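Local coordinates for protein nitroalkane oxidase (PDB 3MKH) that oxidises nitroalkanes to aldehydes or ketones with release of nitrite, using FAD and molecular oxygen and forming hydrogen peroxide, and works as a homotetramer, at residues R19-N24 against E83-V88; P28-Y33 against S87-A92; P49-A54 against S127-L132; G58-Q63 against A119-G124. One frame throughout, in Å; residues are numbered along the deposited sequence.

Overall arrangement
From the N terminus, helix 9-33 supplies the first segments of contacts 1 and 2. Contact 1 closes a loop of 58 residues, largely helical and without strand, back to helix 75-88. Contact 2 starts further along helix 9-33 and ends where helix 75-88 passes into helix 90-109; the two share Ser-87 and Val-88. Before either loop closes, helix 48-56 opens contact 3 and the turn after it opens contact 4, so both cross contacts 1 and 2. Contact 4 closes before contact 3 and lies within its span. Contacts 1 and 2 hold the N-terminal helices together, contact 4 joins two loops beside them, and contact 3 ties helix 48-56 to the run into strand 130-133, beside the flavin.

Contact 1 (R19-N24 against E83-V88); sequences RSLARN and EECYSV
Ala-22 and Cys-85 mark the tight side of a near-parallel helix pair in the N-terminal helical domain of the acyl-CoA dehydrogenase fold. The segment axes approach to 8.9 Å at a crossing angle of -27°, and the CA atoms of Ala-22 and Cys-85 are 5.3 Å apart, a spacing that the small alanine permits. Ala-22 points its methyl at helix 75-88, with CB 4.0 Å from Val-88 CG2 and also over Cys-85 CA; Leu-21 CD2 adds a looser touch on Cys-85 SG. No direct hydrogen bond joins the segments. On the looser side, where Arg-19 is exposed, the buried Glu-84 brings CG to 3.6 Å from Arg-19 N. The bend at chi2 (60°) carries Glu-84 CD to 3.8 Å from Arg-19 CG, so the aliphatic part of the arginine does the touching. The charged ends do not pair: Arg-19 NE is 5.1 Å from Glu-84 OE2, Arg-19 NH1 is hydrogen-bonded to Gln-16 OE1, and Glu-84 OE1 forms a salt bridge with Arg-286 of helix 262-298. The polar link across this side is a water that donates to Arg-19 O at 2.7 Å and to Glu-84 OE2 at 2.8 Å.

Contact 2 (P28-Y33 against S87-A92); sequences PARQTY and SVEPSA
Tyr-33 OH donates to Glu-89 OE2 at 2.7 Å, the two side chains meeting tip to tip. The hydroxyl reaches the syn side of that oxygen, 24° out of the carboxylate plane. From the opposite face and on the anti side, Ala-92 N donates to the same OE2 at 2.9 Å; this is an N-cap bond, with Glu-89 just ahead of helix 90-109. Two donors and the helix start would together probably favour the ionised carboxylate. Arg-30 NH1 in turn donates to Tyr-33 OH at 2.9 Å, nearly within the guanidinium plane, while Arg-30 NH2 forms a salt bridge with Asp-387. Glu-89 OE1 lies 3.2 Å from Arg-30 CD, the two side chains crossing at about a right angle. The chi1 of Tyr-33 (73°) sets CG between the backbone N and carbonyl carbon. Arg-30 CA lies over one face of the Tyr-33 ring, offset toward the rim. Packing follows outward: Ser-91 CB is 3.6 Å from Tyr-33 OH, Ser-91 OG being hydrogen-bonded to Ser-237 OG, and Ala-29 CB meets Ala-92 CB at 3.8 Å. The contact joins the end of helix 9-33 to the break between helices 75-88 and 90-109, with Leu-26 of helix 9-33 packed on Glu-89 and Ala-92.

Contact 3 (P49-A54 against S127-L132); sequences PTYAAA and SPLASL. With FAD (flavin-adenine dinucleotide), chain E.
Tyr-51 turns one edge of its ring to Pro-128, whose carbonyl O lies near the ring plane, while Trp-177 meets the tyrosine in an edge-to-face stack. Tyr-51 OH donates to Pro-128 O at 2.7 Å. The C=O...donor angle is 145°, and the same hydroxyl also bonds Thr-99 OG1, so two partners fix its position. Chi1 (-177°) sets CG of Tyr-51 anti to the backbone N; the ring beyond it reaches Ser-127, Pro-128 and Leu-129. Leu-129 CD2 lies 3.6 Å from Tyr-51 CZ, and Ser-127 CB is 3.8 Å from Tyr-51 CD1. At the far end of 127-132, in the FAD site, Leu-132 O accepts from FAD N3 at 2.7 Å, so the run that receives Tyr-51 leads into the flavin pocket. Helix 48-56 leans on Ile-96 of helix 90-109 and on Leu-25 and Ala-29 of helix 9-33. Backbone hydrogen bonds join Leu-129, just before strand 130-133, to Leu-184, and Ser-131 to Leu-184 and Cys-186, the strand running parallel to strand 184-191.

Contact 4 (G58-Q63 against A119-G124); sequences GILKGQ and APFLSG
Leu-60 and Lys-61 run beside Phe-121 and Leu-122, the Lys-61 and Leu-122 CA atoms 5.5 Å apart, in a loop-to-loop contact with no hydrogen bond between the segments. The first loop starts at the Schellman motif that ends helix 48-56, where Gly-58 takes a positive phi of 93°; the second leads from helix 115-118 toward strand 130-133, both in the N-terminal helical domain of the acyl-CoA dehydrogenase fold. Leu-60 points toward the other loop: its CB lies 3.8 Å from Phe-121 O, and Leu-60 CD2 lies 4.2 Å from Phe-121 CD1. Both side chains also pack on Pro-128; Leu-60 further touches Tyr-51, and Phe-121 touches Thr-99 of helix 90-109, which ties this partly buried pairing to the rest of the helical domain. On the outer side, Lys-61 stretches past Leu-122 O, its CD 4.3 Å away. A bend at chi3 (-140°) then places Lys-61 CE 3.7 Å from Gly-124 CA.

Contact 1 (R19-N24 against E83-V88)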
loop_
_atom_site.group_PDB
_atom_site.type_symbol
_atom_site.label_atom_id
_atom_site.label_comp_id
_atom_site.label_asym_id
_atom_site.label_seq_id
_atom_site.Cartn_x
_atom_site.Cartn_y
_atom_site.Cartn_z
ATOM N N ARG A 19 -11.647 31.809 -2.551
ATOM C CA ARG A 19 -11.196 32.028 -1.175
ATOM C C ARG A 19 -12.202 32.891 -0.412
ATOM O O ARG A 19 -12.576 32.591 0.734
ATOM C CB ARG A 19 -9.819 32.693 -1.156
ATOM C CG ARG A 19 -8.694 31.845 -1.731
ATOM C CD ARG A 19 -7.382 32.634 -1.729
ATOM N NE ARG A 19 -6.880 32.817 -0.374
ATOM C CZ ARG A 19 -6.841 33.979 0.262
ATOM N NH1 ARG A 19 -7.252 35.089 -0.346
ATOM N NH2 ARG A 19 -6.377 34.033 1.505
ATOM N N SER A 20 -12.652 33.960 -1.057
ATOM C CA SER A 20 -13.600 34.886 -0.440
ATOM C C SER A 20 -14.982 34.247 -0.204
ATOM O O SER A 20 -15.588 34.398 0.863
ATOM C CB SER A 20 -13.720 36.154 -1.307
ATOM O OG SER A 20 -14.582 37.105 -0.714
ATOM N N LEU A 21 -15.483 33.526 -1.202
ATOM C CA LEU A 21 -16.757 32.832 -1.055
ATOM C C LEU A 21 -16.739 31.821 0.092
ATOM O O LEU A 21 -17.658 31.771 0.938
ATOM C CB LEU A 21 -17.092 32.097 -2.343
ATOM C CG LEU A 21 -18.527 31.574 -2.280
ATOM C CD1 LEU A 21 -19.443 32.582 -2.962
ATOM C CD2 LEU A 21 -18.650 30.203 -2.909
ATOM N N ALA A 22 -15.695 31.002 0.117
ATOM C CA ALA A 22 -15.583 29.961 1.138
ATOM C C ALA A 22 -15.543 30.593 2.512
ATOM O O ALA A 22 -16.262 30.177 3.421
ATOM C CB ALA A 22 -14.344 29.108 0.904
ATOM N N ARG A 23 -14.714 31.622 2.661
ATOM C CA ARG A 23 -14.571 32.293 3.951
ATOM C C ARG A 23 -15.844 33.046 4.377
ATOM O O ARG A 23 -16.221 33.022 5.547
ATOM C CB ARG A 23 -13.358 33.230 3.927
ATOM C CG ARG A 23 -13.327 34.267 5.038
ATOM C CD ARG A 23 -12.825 33.691 6.351
ATOM N NE ARG A 23 -11.425 33.277 6.269
ATOM C CZ ARG A 23 -10.403 34.126 6.202
ATOM N NH1 ARG A 23 -10.632 35.437 6.200
ATOM N NH2 ARG A 23 -9.153 33.667 6.134
ATOM N N ASN A 24 -16.512 33.701 3.430
ATOM C CA ASN A 24 -17.663 34.542 3.770
ATOM C C ASN A 24 -18.982 33.810 3.874
ATOM O O ASN A 24 -19.839 34.209 4.643
ATOM C CB ASN A 24 -17.825 35.686 2.770
ATOM C CG ASN A 24 -16.748 36.730 2.912
ATOM O OD1 ASN A 24 -16.159 36.893 3.981
ATOM N ND2 ASN A 24 -16.490 37.454 1.844
ATOM N N GLU A 83 -11.794 22.900 -5.093
ATOM C CA GLU A 83 -10.674 22.594 -4.206
ATOM C C GLU A 83 -10.676 23.547 -3.009
ATOM O O GLU A 83 -10.573 23.123 -1.852
ATOM C CB GLU A 83 -9.308 22.660 -4.947
ATOM C CG GLU A 83 -8.102 22.531 -3.986
ATOM C CD GLU A 83 -6.739 22.872 -4.617
ATOM O OE1 GLU A 83 -6.644 22.936 -5.860
ATOM O OE2 GLU A 83 -5.760 23.084 -3.854
ATOM N N GLU A 84 -10.789 24.841 -3.291
ATOM C CA GLU A 84 -10.803 25.820 -2.227
ATOM C C GLU A 84 -11.986 25.585 -1.267
ATOM O O GLU A 84 -11.812 25.586 -0.047
ATOM C CB GLU A 84 -10.835 27.245 -2.809
ATOM C CG GLU A 84 -10.933 28.348 -1.739
ATOM C CD GLU A 84 -9.758 28.342 -0.753
ATOM O OE1 GLU A 84 -8.659 27.834 -1.087
ATOM O OE2 GLU A 84 -9.938 28.861 0.360
ATOM N N CYS A 85 -13.186 25.386 -1.811
ATOM C CA CYS A 85 -14.361 25.203 -0.955
ATOM C C CYS A 85 -14.238 23.975 -0.066
ATOM O O CYS A 85 -14.543 24.039 1.131
ATOM C CB CYS A 85 -15.652 25.140 -1.774
ATOM S SG CYS A 85 -16.063 26.706 -2.526
ATOM N N TYR A 86 -13.774 22.871 -0.637
ATOM C CA TYR A 86 -13.586 21.654 0.134
ATOM C C TYR A 86 -12.470 21.731 1.169
ATOM O O TYR A 86 -12.504 21.021 2.178
ATOM C CB TYR A 86 -13.415 20.419 -0.770
ATOM C CG TYR A 86 -14.655 19.569 -0.770
ATOM C CD1 TYR A 86 -15.860 20.095 -1.223
ATOM C CD2 TYR A 86 -14.645 18.275 -0.273
ATOM C CE1 TYR A 86 -17.015 19.355 -1.209
ATOM C CE2 TYR A 86 -15.821 17.513 -0.246
ATOM C CZ TYR A 86 -16.993 18.071 -0.723
ATOM O OH TYR A 86 -18.169 17.361 -0.730
ATOM N N SER A 87 -11.489 22.593 0.941
ATOM C CA SER A 87 -10.436 22.747 1.923
ATOM C C SER A 87 -10.977 23.491 3.141
ATOM O O SER A 87 -10.342 23.514 4.189
ATOM C CB SER A 87 -9.235 23.501 1.332
ATOM O OG SER A 87 -9.478 24.903 1.275
ATOM N N VAL A 88 -12.149 24.098 2.996
ATOM C CA VAL A 88 -12.694 24.953 4.047
ATOM C C VAL A 88 -13.948 24.398 4.718
ATOM O O VAL A 88 -14.004 24.301 5.933
ATOM C CB VAL A 88 -13.001 26.382 3.528
ATOM C CG1 VAL A 88 -13.757 27.183 4.585
ATOM C CG2 VAL A 88 -11.709 27.102 3.131
HETATM O O HOH W 1 -10.959 30.826 2.016
#

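Contact 2 (P28-Y33 against S87-A92)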
loop_
_atom_site.group_PDB
_atom_site.type_symbol
_atom_site.label_atom_id
_atom_site.label_comp_id
_atom_site.label_asym_id
_atom_site.label_seq_id
_atom_site.Cartn_x
_atom_site.Cartn_y
_atom_site.Cartn_z
ATOM N N PRO A 28 -19.525 30.605 7.809
ATOM C CA PRO A 28 -20.706 30.919 8.620
ATOM C C PRO A 28 -21.800 29.850 8.549
ATOM O O PRO A 28 -22.480 29.631 9.541
ATOM C CB PRO A 28 -21.199 32.238 8.018
ATOM C CG PRO A 28 -19.973 32.871 7.466
ATOM C CD PRO A 28 -19.155 31.725 6.925
ATOM N N ALA A 29 -21.965 29.202 7.402
ATOM C CA ALA A 29 -22.915 28.106 7.286
ATOM C C ALA A 29 -22.576 27.036 8.327
ATOM O O ALA A 29 -23.464 26.487 8.956
ATOM C CB ALA A 29 -22.898 27.512 5.865
ATOM N N ARG A 30 -21.288 26.741 8.496
ATOM C CA ARG A 30 -20.852 25.738 9.466
ATOM C C ARG A 30 -21.208 26.132 10.924
ATOM O O ARG A 30 -21.741 25.315 11.691
ATOM C CB ARG A 30 -19.349 25.498 9.329
ATOM C CG ARG A 30 -18.698 24.699 10.476
ATOM C CD ARG A 30 -18.439 23.263 10.072
ATOM N NE ARG A 30 -17.822 22.460 11.132
ATOM C CZ ARG A 30 -17.928 21.138 11.212
ATOM N NH1 ARG A 30 -18.631 20.475 10.300
ATOM N NH2 ARG A 30 -17.344 20.469 12.203
ATOM N N GLN A 31 -20.914 27.368 11.310
ATOM C CA GLN A 31 -21.197 27.786 12.689
ATOM C C GLN A 31 -22.706 27.778 12.947
ATOM O O GLN A 31 -23.168 27.546 14.069
ATOM C CB GLN A 31 -20.583 29.152 13.006
ATOM C CG GLN A 31 -19.047 29.154 12.999
ATOM C CD GLN A 31 -18.433 27.945 13.713
ATOM O OE1 GLN A 31 -17.693 27.158 13.100
ATOM N NE2 GLN A 31 -18.725 27.795 15.013
ATOM N N THR A 32 -23.470 27.998 11.890
ATOM C CA THR A 32 -24.914 27.936 11.978
ATOM C C THR A 32 -25.453 26.518 12.173
ATOM O O THR A 32 -26.197 26.273 13.131
ATOM C CB THR A 32 -25.555 28.601 10.761
ATOM O OG1 THR A 32 -25.291 30.004 10.827
ATOM C CG2 THR A 32 -27.066 28.365 10.745
ATOM N N TYR A 33 -25.078 25.578 11.303
ATOM C CA TYR A 33 -25.667 24.230 11.409
ATOM C C TYR A 33 -25.192 23.423 12.631
ATOM O O TYR A 33 -25.901 22.547 13.139
ATOM C CB TYR A 33 -25.594 23.441 10.082
ATOM C CG TYR A 33 -24.243 22.908 9.630
ATOM C CD1 TYR A 33 -23.569 21.928 10.352
ATOM C CD2 TYR A 33 -23.686 23.316 8.414
ATOM C CE1 TYR A 33 -22.334 21.410 9.901
ATOM C CE2 TYR A 33 -22.461 22.806 7.968
ATOM C CZ TYR A 33 -21.798 21.856 8.711
ATOM O OH TYR A 33 -20.589 21.347 8.278
ATOM N N SER A 87 -11.489 22.593 0.941
ATOM C CA SER A 87 -10.436 22.747 1.923
ATOM C C SER A 87 -10.977 23.491 3.141
ATOM O O SER A 87 -10.342 23.514 4.189
ATOM C CB SER A 87 -9.235 23.501 1.332
ATOM O OG SER A 87 -9.478 24.903 1.275
ATOM N N VAL A 88 -12.149 24.098 2.996
ATOM C CA VAL A 88 -12.694 24.953 4.047
ATOM C C VAL A 88 -13.948 24.398 4.718
ATOM O O VAL A 88 -14.004 24.301 5.933
ATOM C CB VAL A 88 -13.001 26.382 3.528
ATOM C CG1 VAL A 88 -13.757 27.183 4.585
ATOM C CG2 VAL A 88 -11.709 27.102 3.131
ATOM N N GLU A 89 -14.962 24.049 3.934
ATOM C CA GLU A 89 -16.215 23.543 4.507
ATOM C C GLU A 89 -16.911 22.648 3.494
ATOM O O GLU A 89 -17.713 23.111 2.670
ATOM C CB GLU A 89 -17.114 24.703 4.999
ATOM C CG GLU A 89 -18.609 24.376 5.194
ATOM C CD GLU A 89 -18.854 23.192 6.097
ATOM O OE1 GLU A 89 -17.962 22.846 6.903
ATOM O OE2 GLU A 89 -19.948 22.597 6.001
ATOM N N PRO A 90 -16.578 21.350 3.524
ATOM C CA PRO A 90 -17.108 20.405 2.527
ATOM C C PRO A 90 -18.635 20.279 2.523
ATOM O O PRO A 90 -19.213 20.178 1.450
ATOM C CB PRO A 90 -16.493 19.068 2.947
ATOM C CG PRO A 90 -15.218 19.443 3.679
ATOM C CD PRO A 90 -15.510 20.761 4.357
ATOM N N SER A 91 -19.272 20.247 3.691
ATOM C CA SER A 91 -20.695 19.915 3.740
ATOM C C SER A 91 -21.576 20.980 3.071
ATOM O O SER A 91 -22.374 20.668 2.179
ATOM C CB SER A 91 -21.152 19.639 5.181
ATOM O OG SER A 91 -22.521 19.258 5.203
ATOM N N ALA A 92 -21.426 22.233 3.488
ATOM C CA ALA A 92 -22.212 23.307 2.891
ATOM C C ALA A 92 -21.834 23.477 1.423
ATOM O O ALA A 92 -22.678 23.818 0.592
ATOM C CB ALA A 92 -22.021 24.612 3.653
#

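Contact 3 (P49-A54 against S127-L132)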
loop_
_atom_site.group_PDB
_atom_site.type_symbol
_atom_site.label_atom_id
_atom_site.label_comp_id
_atom_site.label_asym_id
_atom_site.label_seq_id
_atom_site.Cartn_x
_atom_site.Cartn_y
_atom_site.Cartn_z
ATOM N N PRO A 49 -30.254 30.208 4.276
ATOM C CA PRO A 49 -29.842 31.607 4.114
ATOM C C PRO A 49 -28.462 31.764 3.464
ATOM O O PRO A 49 -28.279 32.644 2.616
ATOM C CB PRO A 49 -29.841 32.139 5.553
ATOM C CG PRO A 49 -30.900 31.304 6.239
ATOM C CD PRO A 49 -30.780 29.933 5.629
ATOM N N THR A 50 -27.490 30.936 3.832
ATOM C CA THR A 50 -26.190 31.092 3.188
ATOM C C THR A 50 -26.181 30.568 1.761
ATOM O O THR A 50 -25.445 31.077 0.919
ATOM C CB THR A 50 -25.017 30.516 4.005
ATOM O OG1 THR A 50 -25.333 29.201 4.424
ATOM C CG2 THR A 50 -24.739 31.377 5.245
ATOM N N TYR A 51 -26.998 29.563 1.477
ATOM C CA TYR A 51 -27.184 29.140 0.098
ATOM C C TYR A 51 -27.766 30.298 -0.729
ATOM O O TYR A 51 -27.322 30.560 -1.856
ATOM C CB TYR A 51 -28.094 27.905 0.051
ATOM C CG TYR A 51 -28.325 27.292 -1.316
ATOM C CD1 TYR A 51 -29.224 27.862 -2.215
ATOM C CD2 TYR A 51 -27.680 26.128 -1.692
ATOM C CE1 TYR A 51 -29.454 27.298 -3.456
ATOM C CE2 TYR A 51 -27.917 25.544 -2.933
ATOM C CZ TYR A 51 -28.808 26.137 -3.811
ATOM O OH TYR A 51 -29.058 25.564 -5.041
ATOM N N ALA A 52 -28.754 31.001 -0.175
ATOM C CA ALA A 52 -29.332 32.152 -0.871
ATOM C C ALA A 52 -28.281 33.238 -1.122
ATOM O O ALA A 52 -28.331 33.946 -2.136
ATOM C CB ALA A 52 -30.513 32.735 -0.076
ATOM N N ALA A 53 -27.337 33.381 -0.196
ATOM C CA ALA A 53 -26.265 34.357 -0.360
ATOM C C ALA A 53 -25.341 33.960 -1.506
ATOM O O ALA A 53 -24.856 34.829 -2.240
ATOM C CB ALA A 53 -25.468 34.535 0.949
ATOM N N ALA A 54 -25.085 32.655 -1.647
ATOM C CA ALA A 54 -24.269 32.137 -2.752
ATOM C C ALA A 54 -24.976 32.349 -4.076
ATOM O O ALA A 54 -24.352 32.658 -5.102
ATOM C CB ALA A 54 -23.968 30.644 -2.550
ATOM N N SER A 127 -33.495 30.786 -3.666
ATOM C CA SER A 127 -32.611 29.696 -3.305
ATOM C C SER A 127 -33.078 28.399 -3.938
ATOM O O SER A 127 -33.313 27.421 -3.234
ATOM C CB SER A 127 -32.562 29.566 -1.775
ATOM O OG SER A 127 -33.872 29.537 -1.229
ATOM N N PRO A 128 -33.189 28.376 -5.283
ATOM C CA PRO A 128 -33.677 27.180 -5.971
ATOM C C PRO A 128 -32.676 26.024 -5.865
ATOM O O PRO A 128 -31.473 26.252 -5.932
ATOM C CB PRO A 128 -33.804 27.635 -7.430
ATOM C CG PRO A 128 -32.777 28.751 -7.577
ATOM C CD PRO A 128 -32.766 29.437 -6.223
ATOM N N LEU A 129 -33.188 24.811 -5.710
ATOM C CA LEU A 129 -32.376 23.607 -5.602
ATOM C C LEU A 129 -32.668 22.685 -6.766
ATOM O O LEU A 129 -33.826 22.546 -7.175
ATOM C CB LEU A 129 -32.722 22.860 -4.313
ATOM C CG LEU A 129 -32.243 23.457 -2.999
ATOM C CD1 LEU A 129 -33.005 22.803 -1.851
ATOM C CD2 LEU A 129 -30.749 23.241 -2.861
ATOM N N ALA A 130 -31.620 22.057 -7.292
ATOM C CA ALA A 130 -31.748 21.062 -8.349
ATOM C C ALA A 130 -31.073 19.781 -7.877
ATOM O O ALA A 130 -30.198 19.820 -7.010
ATOM C CB ALA A 130 -31.109 21.561 -9.679
ATOM N N SER A 131 -31.484 18.654 -8.443
ATOM C CA SER A 131 -30.984 17.349 -8.026
ATOM C C SER A 131 -30.897 16.416 -9.219
ATOM O O SER A 131 -31.788 16.404 -10.061
ATOM C CB SER A 131 -31.921 16.740 -6.977
ATOM O OG SER A 131 -31.408 15.517 -6.479
ATOM N N LEU A 132 -29.808 15.655 -9.301
ATOM C CA LEU A 132 -29.707 14.566 -10.271
ATOM C C LEU A 132 -30.127 13.303 -9.529
ATOM O O LEU A 132 -29.426 12.810 -8.624
ATOM C CB LEU A 132 -28.287 14.460 -10.845
ATOM C CG LEU A 132 -27.913 13.269 -11.752
ATOM C CD1 LEU A 132 -29.034 12.866 -12.675
ATOM C CD2 LEU A 132 -26.665 13.588 -12.561
HETATM P PA FAD E . -23.986 0.276 -5.551
HETATM O O1A FAD E . -24.902 -0.234 -6.569
HETATM O O2A FAD E . -24.523 0.693 -4.254
HETATM O O5B FAD E . -22.841 -0.825 -5.310
HETATM C C5B FAD E . -22.307 -1.059 -4.009
HETATM C C4B FAD E . -21.026 -1.912 -4.032
HETATM O O4B FAD E . -21.338 -3.213 -4.548
HETATM C C3B FAD E . -19.981 -1.335 -4.983
HETATM O O3B FAD E . -19.134 -0.424 -4.280
HETATM C C2B FAD E . -19.187 -2.566 -5.382
HETATM O O2B FAD E . -18.176 -2.831 -4.415
HETATM C C1B FAD E . -20.233 -3.682 -5.362
HETATM N N9A FAD E . -20.691 -3.924 -6.758
HETATM C C8A FAD E . -21.930 -3.769 -7.215
HETATM N N7A FAD E . -21.973 -4.068 -8.508
HETATM C C5A FAD E . -20.749 -4.421 -8.879
HETATM C C6A FAD E . -20.191 -4.834 -10.081
HETATM N N6A FAD E . -20.938 -4.937 -11.173
HETATM N N1A FAD E . -18.888 -5.130 -10.122
HETATM C C2A FAD E . -18.138 -5.032 -9.039
HETATM N N3A FAD E . -18.638 -4.643 -7.878
HETATM C C4A FAD E . -19.933 -4.331 -7.768
HETATM N N1 FAD E . -26.775 9.913 -6.015
HETATM C C2 FAD E . -27.499 10.625 -6.962
HETATM O O2 FAD E . -28.217 10.025 -7.749
HETATM N N3 FAD E . -27.402 12.012 -7.020
HETATM C C4 FAD E . -26.588 12.702 -6.124
HETATM O O4 FAD E . -26.514 13.927 -6.181
HETATM C C4X FAD E . -25.866 11.989 -5.176
HETATM N N5 FAD E . -25.034 12.647 -4.265
HETATM C C5X FAD E . -24.599 11.966 -3.124
HETATM C C6 FAD E . -24.066 12.655 -2.039
HETATM C C7 FAD E . -23.645 11.962 -0.910
HETATM C C7M FAD E . -23.063 12.707 0.288
HETATM C C8 FAD E . -23.755 10.579 -0.870
HETATM C C8M FAD E . -23.296 9.805 0.366
HETATM C C9 FAD E . -24.279 9.893 -1.956
HETATM C C9A FAD E . -24.703 10.584 -3.081
HETATM N N10 FAD E . -25.236 9.897 -4.171
HETATM C C10 FAD E . -25.961 10.601 -5.124
HETATM C "C1'" FAD E . -25.028 8.438 -4.331
HETATM C "C2'" FAD E . -23.709 8.150 -5.049
HETATM O "O2'" FAD E . -23.745 8.685 -6.367
HETATM C "C3'" FAD E . -23.369 6.651 -5.102
HETATM O "O3'" FAD E . -22.041 6.513 -5.586
HETATM C "C4'" FAD E . -24.298 5.837 -6.013
HETATM O "O4'" FAD E . -25.510 5.533 -5.337
HETATM C "C5'" FAD E . -23.623 4.525 -6.430
HETATM O "O5'" FAD E . -23.181 3.784 -5.291
HETATM P P FAD E . -22.205 2.535 -5.457
HETATM O O1P FAD E . -21.135 2.912 -6.387
HETATM O O2P FAD E . -21.843 2.036 -4.130
HETATM O O3P FAD E . -23.163 1.484 -6.221
#

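Contact 4 (G58-Q63 against A119-G124)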
loop_
_atom_site.group_PDB
_atom_site.type_symbol
_atom_site.label_atom_id
_atom_site.label_comp_id
_atom_site.label_asym_id
_atom_site.label_seq_id
_atom_site.Cartn_x
_atom_site.Cartn_y
_atom_site.Cartn_z
ATOM N N GLY A 58 -24.052 34.886 -7.553
ATOM C CA GLY A 58 -23.992 34.411 -8.924
ATOM C C GLY A 58 -23.572 32.954 -9.109
ATOM O O GLY A 58 -23.315 32.528 -10.236
ATOM N N ILE A 59 -23.514 32.181 -8.022
ATOM C CA ILE A 59 -22.956 30.822 -8.094
ATOM C C ILE A 59 -23.759 29.881 -9.010
ATOM O O ILE A 59 -23.188 29.070 -9.737
ATOM C CB ILE A 59 -22.766 30.178 -6.689
ATOM C CG1 ILE A 59 -21.832 31.032 -5.847
ATOM C CG2 ILE A 59 -22.114 28.807 -6.805
ATOM C CD1 ILE A 59 -20.418 31.129 -6.431
ATOM N N LEU A 60 -25.079 29.987 -8.975
ATOM C CA LEU A 60 -25.912 29.126 -9.806
ATOM C C LEU A 60 -25.790 29.498 -11.294
ATOM O O LEU A 60 -25.767 28.621 -12.163
ATOM C CB LEU A 60 -27.370 29.166 -9.337
ATOM C CG LEU A 60 -27.783 28.124 -8.280
ATOM C CD1 LEU A 60 -26.681 27.753 -7.338
ATOM C CD2 LEU A 60 -29.067 28.495 -7.532
ATOM N N LYS A 61 -25.722 30.790 -11.597
ATOM C CA LYS A 61 -25.500 31.203 -12.992
ATOM C C LYS A 61 -24.234 30.552 -13.544
ATOM O O LYS A 61 -24.159 30.185 -14.722
ATOM C CB LYS A 61 -25.377 32.729 -13.096
ATOM C CG LYS A 61 -26.568 33.515 -12.531
ATOM C CD LYS A 61 -26.379 35.023 -12.762
ATOM C CE LYS A 61 -26.823 35.843 -11.553
ATOM N NZ LYS A 61 -26.941 37.307 -11.864
ATOM N N GLY A 62 -23.233 30.423 -12.679
ATOM C CA GLY A 62 -21.964 29.821 -13.036
ATOM C C GLY A 62 -22.007 28.319 -13.257
ATOM O O GLY A 62 -21.061 27.739 -13.783
ATOM N N GLN A 63 -23.112 27.688 -12.874
ATOM C CA GLN A 63 -23.281 26.257 -13.090
ATOM C C GLN A 63 -24.030 25.976 -14.387
ATOM O O GLN A 63 -24.222 24.830 -14.753
ATOM C CB GLN A 63 -24.047 25.632 -11.912
ATOM C CG GLN A 63 -23.287 25.707 -10.611
ATOM C CD GLN A 63 -24.130 25.302 -9.418
ATOM O OE1 GLN A 63 -25.365 25.280 -9.485
ATOM N NE2 GLN A 63 -23.465 24.984 -8.317
ATOM N N ALA A 119 -35.187 28.838 -15.922
ATOM C CA ALA A 119 -35.405 30.240 -15.560
ATOM C C ALA A 119 -35.156 30.585 -14.080
ATOM O O ALA A 119 -34.505 31.597 -13.779
ATOM C CB ALA A 119 -36.795 30.698 -15.989
ATOM N N PRO A 120 -35.689 29.768 -13.153
ATOM C CA PRO A 120 -35.498 30.092 -11.731
ATOM C C PRO A 120 -34.027 30.139 -11.313
ATOM O O PRO A 120 -33.699 30.804 -10.327
ATOM C CB PRO A 120 -36.221 28.948 -11.016
ATOM C CG PRO A 120 -37.267 28.507 -11.992
ATOM C CD PRO A 120 -36.594 28.624 -13.337
ATOM N N PHE A 121 -33.159 29.437 -12.036
ATOM C CA PHE A 121 -31.753 29.307 -11.639
ATOM C C PHE A 121 -30.891 30.400 -12.244
ATOM O O PHE A 121 -29.687 30.469 -11.992
ATOM C CB PHE A 121 -31.210 27.935 -12.061
ATOM C CG PHE A 121 -31.894 26.788 -11.374
ATOM C CD1 PHE A 121 -31.386 26.273 -10.188
ATOM C CD2 PHE A 121 -33.059 26.244 -11.896
ATOM C CE1 PHE A 121 -32.020 25.225 -9.531
ATOM C CE2 PHE A 121 -33.705 25.188 -11.251
ATOM C CZ PHE A 121 -33.188 24.683 -10.060
ATOM N N LEU A 122 -31.515 31.246 -13.056
ATOM C CA LEU A 122 -30.797 32.295 -13.782
ATOM C C LEU A 122 -31.132 33.704 -13.275
ATOM O O LEU A 122 -30.576 34.694 -13.762
ATOM C CB LEU A 122 -31.102 32.188 -15.287
ATOM C CG LEU A 122 -30.430 31.003 -15.985
ATOM C CD1 LEU A 122 -31.084 30.640 -17.335
ATOM C CD2 LEU A 122 -28.942 31.267 -16.149
ATOM N N SER A 123 -32.026 33.793 -12.289
ATOM C CA SER A 123 -32.469 35.086 -11.769
ATOM C C SER A 123 -31.466 35.795 -10.840
ATOM O O SER A 123 -31.547 37.004 -10.646
ATOM C CB SER A 123 -33.779 34.909 -11.009
ATOM O OG SER A 123 -33.547 34.174 -9.813
ATOM N N GLY A 124 -30.534 35.051 -10.253
ATOM C CA GLY A 124 -29.657 35.623 -9.240
ATOM C C GLY A 124 -30.341 35.867 -7.899
ATOM O O GLY A 124 -29.790 36.531 -7.018
#